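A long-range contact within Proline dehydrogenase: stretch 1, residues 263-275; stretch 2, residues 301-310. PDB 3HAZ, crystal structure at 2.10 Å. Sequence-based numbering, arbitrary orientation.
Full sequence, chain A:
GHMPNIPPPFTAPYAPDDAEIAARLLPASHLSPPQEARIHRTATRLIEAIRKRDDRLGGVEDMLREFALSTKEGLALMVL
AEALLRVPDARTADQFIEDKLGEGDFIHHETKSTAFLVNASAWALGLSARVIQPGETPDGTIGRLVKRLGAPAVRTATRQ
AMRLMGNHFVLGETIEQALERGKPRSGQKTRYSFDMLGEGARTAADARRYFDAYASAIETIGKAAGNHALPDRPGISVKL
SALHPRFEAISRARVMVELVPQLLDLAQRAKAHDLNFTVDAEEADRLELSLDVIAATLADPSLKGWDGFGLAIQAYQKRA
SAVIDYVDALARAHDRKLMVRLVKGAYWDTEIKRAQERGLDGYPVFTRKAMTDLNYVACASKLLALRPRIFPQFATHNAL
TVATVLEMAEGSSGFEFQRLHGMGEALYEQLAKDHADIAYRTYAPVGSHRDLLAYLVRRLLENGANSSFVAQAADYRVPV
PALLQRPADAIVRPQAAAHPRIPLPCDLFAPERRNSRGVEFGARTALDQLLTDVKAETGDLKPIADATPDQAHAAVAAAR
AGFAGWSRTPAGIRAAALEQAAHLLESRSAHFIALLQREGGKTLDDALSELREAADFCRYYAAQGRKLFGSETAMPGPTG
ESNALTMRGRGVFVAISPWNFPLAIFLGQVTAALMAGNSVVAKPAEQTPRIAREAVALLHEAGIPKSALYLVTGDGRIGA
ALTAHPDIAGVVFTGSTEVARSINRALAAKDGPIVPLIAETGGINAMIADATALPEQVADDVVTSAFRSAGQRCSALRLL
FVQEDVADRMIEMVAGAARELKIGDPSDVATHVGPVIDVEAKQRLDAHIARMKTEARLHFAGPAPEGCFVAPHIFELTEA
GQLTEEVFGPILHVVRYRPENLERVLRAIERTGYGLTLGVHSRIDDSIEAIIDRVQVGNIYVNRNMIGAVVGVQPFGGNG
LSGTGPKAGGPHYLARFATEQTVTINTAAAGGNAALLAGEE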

# COMPACT_ATOMS: atom_id res chain seq x y z
N LEU A 263 -26.48 37.88 -43.94
CA LEU A 263 -27.28 37.75 -42.72
C LEU A 263 -28.35 38.82 -42.67
O LEU A 263 -29.45 38.59 -42.16
CB LEU A 263 -26.40 37.86 -41.47
CG LEU A 263 -27.10 37.50 -40.15
CD1 LEU A 263 -27.48 36.02 -40.12
CD2 LEU A 263 -26.26 37.85 -38.93
N LEU A 264 -28.02 40.01 -43.18
CA LEU A 264 -28.99 41.10 -43.23
C LEU A 264 -30.17 40.75 -44.15
O LEU A 264 -31.32 40.96 -43.79
CB LEU A 264 -28.32 42.39 -43.71
CG LEU A 264 -29.25 43.60 -43.82
CD1 LEU A 264 -30.02 43.81 -42.54
CD2 LEU A 264 -28.48 44.85 -44.21
N ASP A 265 -29.86 40.22 -45.33
CA ASP A 265 -30.89 39.82 -46.28
C ASP A 265 -31.86 38.82 -45.64
O ASP A 265 -33.08 38.96 -45.76
CB ASP A 265 -30.23 39.20 -47.53
CG ASP A 265 -31.22 38.94 -48.66
OD1 ASP A 265 -32.45 38.95 -48.43
OD2 ASP A 265 -30.76 38.72 -49.79
N LEU A 266 -31.31 37.83 -44.96
CA LEU A 266 -32.14 36.84 -44.28
C LEU A 266 -32.98 37.45 -43.15
O LEU A 266 -34.15 37.13 -43.01
CB LEU A 266 -31.29 35.67 -43.78
CG LEU A 266 -30.67 34.74 -44.83
CD1 LEU A 266 -29.81 33.65 -44.16
CD2 LEU A 266 -31.73 34.11 -45.73
N ALA A 267 -32.38 38.33 -42.36
CA ALA A 267 -33.11 39.01 -41.28
C ALA A 267 -34.27 39.85 -41.82
O ALA A 267 -35.35 39.88 -41.24
CB ALA A 267 -32.16 39.90 -40.48
N GLN A 268 -34.04 40.52 -42.94
CA GLN A 268 -35.07 41.33 -43.59
C GLN A 268 -36.23 40.45 -44.05
O GLN A 268 -37.40 40.83 -43.92
CB GLN A 268 -34.48 42.09 -44.77
CG GLN A 268 -33.38 43.11 -44.41
CD GLN A 268 -32.78 43.77 -45.64
OE1 GLN A 268 -32.90 43.26 -46.75
NE2 GLN A 268 -32.14 44.93 -45.44
N ARG A 269 -35.92 39.27 -44.57
CA ARG A 269 -36.94 38.35 -45.03
C ARG A 269 -37.77 37.84 -43.86
O ARG A 269 -38.98 37.64 -43.98
CB ARG A 269 -36.31 37.19 -45.78
CG ARG A 269 -35.83 37.54 -47.18
CD ARG A 269 -34.78 36.56 -47.66
NE ARG A 269 -34.34 36.84 -49.02
CZ ARG A 269 -34.94 36.37 -50.10
NH1 ARG A 269 -36.01 35.60 -49.99
NH2 ARG A 269 -34.46 36.68 -51.30
N ALA A 270 -37.10 37.62 -42.72
CA ALA A 270 -37.77 37.19 -41.50
C ALA A 270 -38.63 38.32 -40.95
O ALA A 270 -39.76 38.11 -40.52
CB ALA A 270 -36.73 36.74 -40.47
N LYS A 271 -38.07 39.53 -40.96
CA LYS A 271 -38.80 40.71 -40.50
C LYS A 271 -40.11 40.88 -41.26
O LYS A 271 -41.14 41.17 -40.67
CB LYS A 271 -37.93 41.96 -40.64
CG LYS A 271 -38.71 43.27 -40.47
CD LYS A 271 -37.76 44.46 -40.38
CE LYS A 271 -38.52 45.77 -40.21
NZ LYS A 271 -39.07 46.28 -41.49
N ALA A 272 -40.06 40.69 -42.58
CA ALA A 272 -41.24 40.85 -43.42
C ALA A 272 -42.38 39.90 -43.02
O ALA A 272 -43.54 40.19 -43.29
CB ALA A 272 -40.88 40.68 -44.89
N HIS A 273 -42.06 38.78 -42.38
CA HIS A 273 -43.10 37.90 -41.85
C HIS A 273 -43.21 38.05 -40.34
O HIS A 273 -43.93 37.29 -39.69
CB HIS A 273 -42.82 36.43 -42.20
CG HIS A 273 -43.02 36.11 -43.65
ND1 HIS A 273 -44.20 36.38 -44.31
CD2 HIS A 273 -42.20 35.55 -44.56
CE1 HIS A 273 -44.09 35.99 -45.57
NE2 HIS A 273 -42.88 35.49 -45.75
N ASP A 274 -42.50 39.04 -39.80
CA ASP A 274 -42.49 39.32 -38.37
C ASP A 274 -42.16 38.07 -37.56
O ASP A 274 -42.87 37.73 -36.62
CB ASP A 274 -43.84 39.88 -37.92
CG ASP A 274 -43.77 40.55 -36.56
OD1 ASP A 274 -42.69 41.05 -36.20
OD2 ASP A 274 -44.80 40.56 -35.84
N LEU A 275 -41.08 37.39 -37.94
CA LEU A 275 -40.67 36.15 -37.28
C LEU A 275 -39.62 36.38 -36.20
O LEU A 275 -38.97 37.42 -36.17
CB LEU A 275 -40.12 35.16 -38.32
CG LEU A 275 -41.03 34.74 -39.48
CD1 LEU A 275 -40.26 33.81 -40.42
CD2 LEU A 275 -42.32 34.08 -38.98
N PRO A 301 -30.47 50.09 -40.53
CA PRO A 301 -31.75 50.77 -40.31
C PRO A 301 -32.94 49.95 -40.79
O PRO A 301 -34.05 50.16 -40.30
CB PRO A 301 -31.62 52.04 -41.16
CG PRO A 301 -30.14 52.28 -41.25
CD PRO A 301 -29.51 50.91 -41.28
N SER A 302 -32.72 49.04 -41.73
CA SER A 302 -33.80 48.22 -42.28
C SER A 302 -34.41 47.28 -41.24
O SER A 302 -35.48 46.71 -41.47
CB SER A 302 -33.30 47.42 -43.49
OG SER A 302 -32.45 46.35 -43.08
N LEU A 303 -33.74 47.10 -40.11
CA LEU A 303 -34.24 46.19 -39.07
C LEU A 303 -35.02 46.91 -37.97
O LEU A 303 -35.48 46.29 -37.01
CB LEU A 303 -33.10 45.33 -38.51
CG LEU A 303 -32.43 44.43 -39.55
CD1 LEU A 303 -31.39 43.50 -38.93
CD2 LEU A 303 -33.47 43.64 -40.33
N LYS A 304 -35.18 48.22 -38.11
CA LYS A 304 -36.01 48.98 -37.19
C LYS A 304 -37.46 48.50 -37.23
O LYS A 304 -37.94 48.00 -38.25
CB LYS A 304 -35.98 50.47 -37.55
CG LYS A 304 -34.66 51.17 -37.27
CD LYS A 304 -34.66 52.58 -37.87
CE LYS A 304 -33.45 53.39 -37.43
NZ LYS A 304 -33.41 53.58 -35.95
N GLY A 305 -38.16 48.66 -36.11
CA GLY A 305 -39.58 48.36 -36.04
C GLY A 305 -39.90 46.88 -36.10
O GLY A 305 -40.95 46.48 -36.58
N TRP A 306 -38.98 46.06 -35.59
CA TRP A 306 -39.16 44.61 -35.58
C TRP A 306 -38.49 44.03 -34.34
O TRP A 306 -37.33 44.35 -34.06
CB TRP A 306 -38.59 43.99 -36.86
CG TRP A 306 -38.41 42.50 -36.84
CD1 TRP A 306 -39.38 41.56 -36.59
CD2 TRP A 306 -37.21 41.77 -37.11
NE1 TRP A 306 -38.84 40.29 -36.68
CE2 TRP A 306 -37.51 40.40 -37.00
CE3 TRP A 306 -35.90 42.15 -37.42
CZ2 TRP A 306 -36.55 39.40 -37.19
CZ3 TRP A 306 -34.95 41.16 -37.62
CH2 TRP A 306 -35.28 39.80 -37.51
N ASP A 307 -39.23 43.21 -33.60
CA ASP A 307 -38.78 42.74 -32.29
C ASP A 307 -38.31 41.27 -32.28
O ASP A 307 -38.13 40.68 -31.21
CB ASP A 307 -39.90 42.91 -31.26
CG ASP A 307 -40.36 44.36 -31.11
OD1 ASP A 307 -39.61 45.28 -31.49
OD2 ASP A 307 -41.48 44.58 -30.59
N GLY A 308 -38.11 40.69 -33.46
CA GLY A 308 -37.81 39.26 -33.54
C GLY A 308 -36.34 38.87 -33.65
O GLY A 308 -36.01 37.69 -33.51
N PHE A 309 -35.47 39.84 -33.89
CA PHE A 309 -34.04 39.54 -34.04
C PHE A 309 -33.43 39.14 -32.71
O PHE A 309 -33.81 39.66 -31.66
CB PHE A 309 -33.28 40.73 -34.63
CG PHE A 309 -31.84 40.42 -34.93
CD1 PHE A 309 -31.46 39.93 -36.18
CD2 PHE A 309 -30.85 40.63 -33.98
CE1 PHE A 309 -30.14 39.65 -36.46
CE2 PHE A 309 -29.52 40.34 -34.26
CZ PHE A 309 -29.17 39.85 -35.50
N GLY A 310 -32.47 38.22 -32.76
CA GLY A 310 -31.83 37.74 -31.56
C GLY A 310 -30.70 36.76 -31.78
O GLY A 310 -30.31 36.47 -32.92
O HOH W 1 -41.94 42.85 -34.36

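The last turns of a helix already under way at L263 and the loop that follows it pack against a 3-10 segment (301-303), a loop and the start of a strand at F309; CA atoms approach most closely at L275 and G308, 5.6 Å apart. W306, the residue most covered here, lays one ring face against the helix backbone. K271 CA sits 3.7 Å from the centroid of the W306 five-membered ring, almost on the ring normal, a CH-pi contact, and A267 O lies over the same face. K271, extended through chi3, runs past S302 and L303, with its CE 3.0 Å from K304 O. Three side chains converge on the methyl group of A267: its CB is 4.0 Å from L303 CD2, 4.2 Å from W306 CZ3 and 4.4 Å from F309 CD1, the last at the ring edge. L264 CD1 meets L303 CD1 at 3.9 Å. W306 NE1 donates a hydrogen bond to L275 O (2.9 Å), tying the indole edge to the backbone beyond the helix. L275 O also receives a CA-H...O contact from G308 CA (3.4 Å); a CB on G308 would clash with it. Near the start of stretch 2, Q268 NE2 donates a hydrogen bond to S302 OG (2.8 Å). One water bridges the loops: its oxygen lies 2.7 Å from D274 OD1, to which it donates, and 2.8 Å from D307 N, from which it accepts.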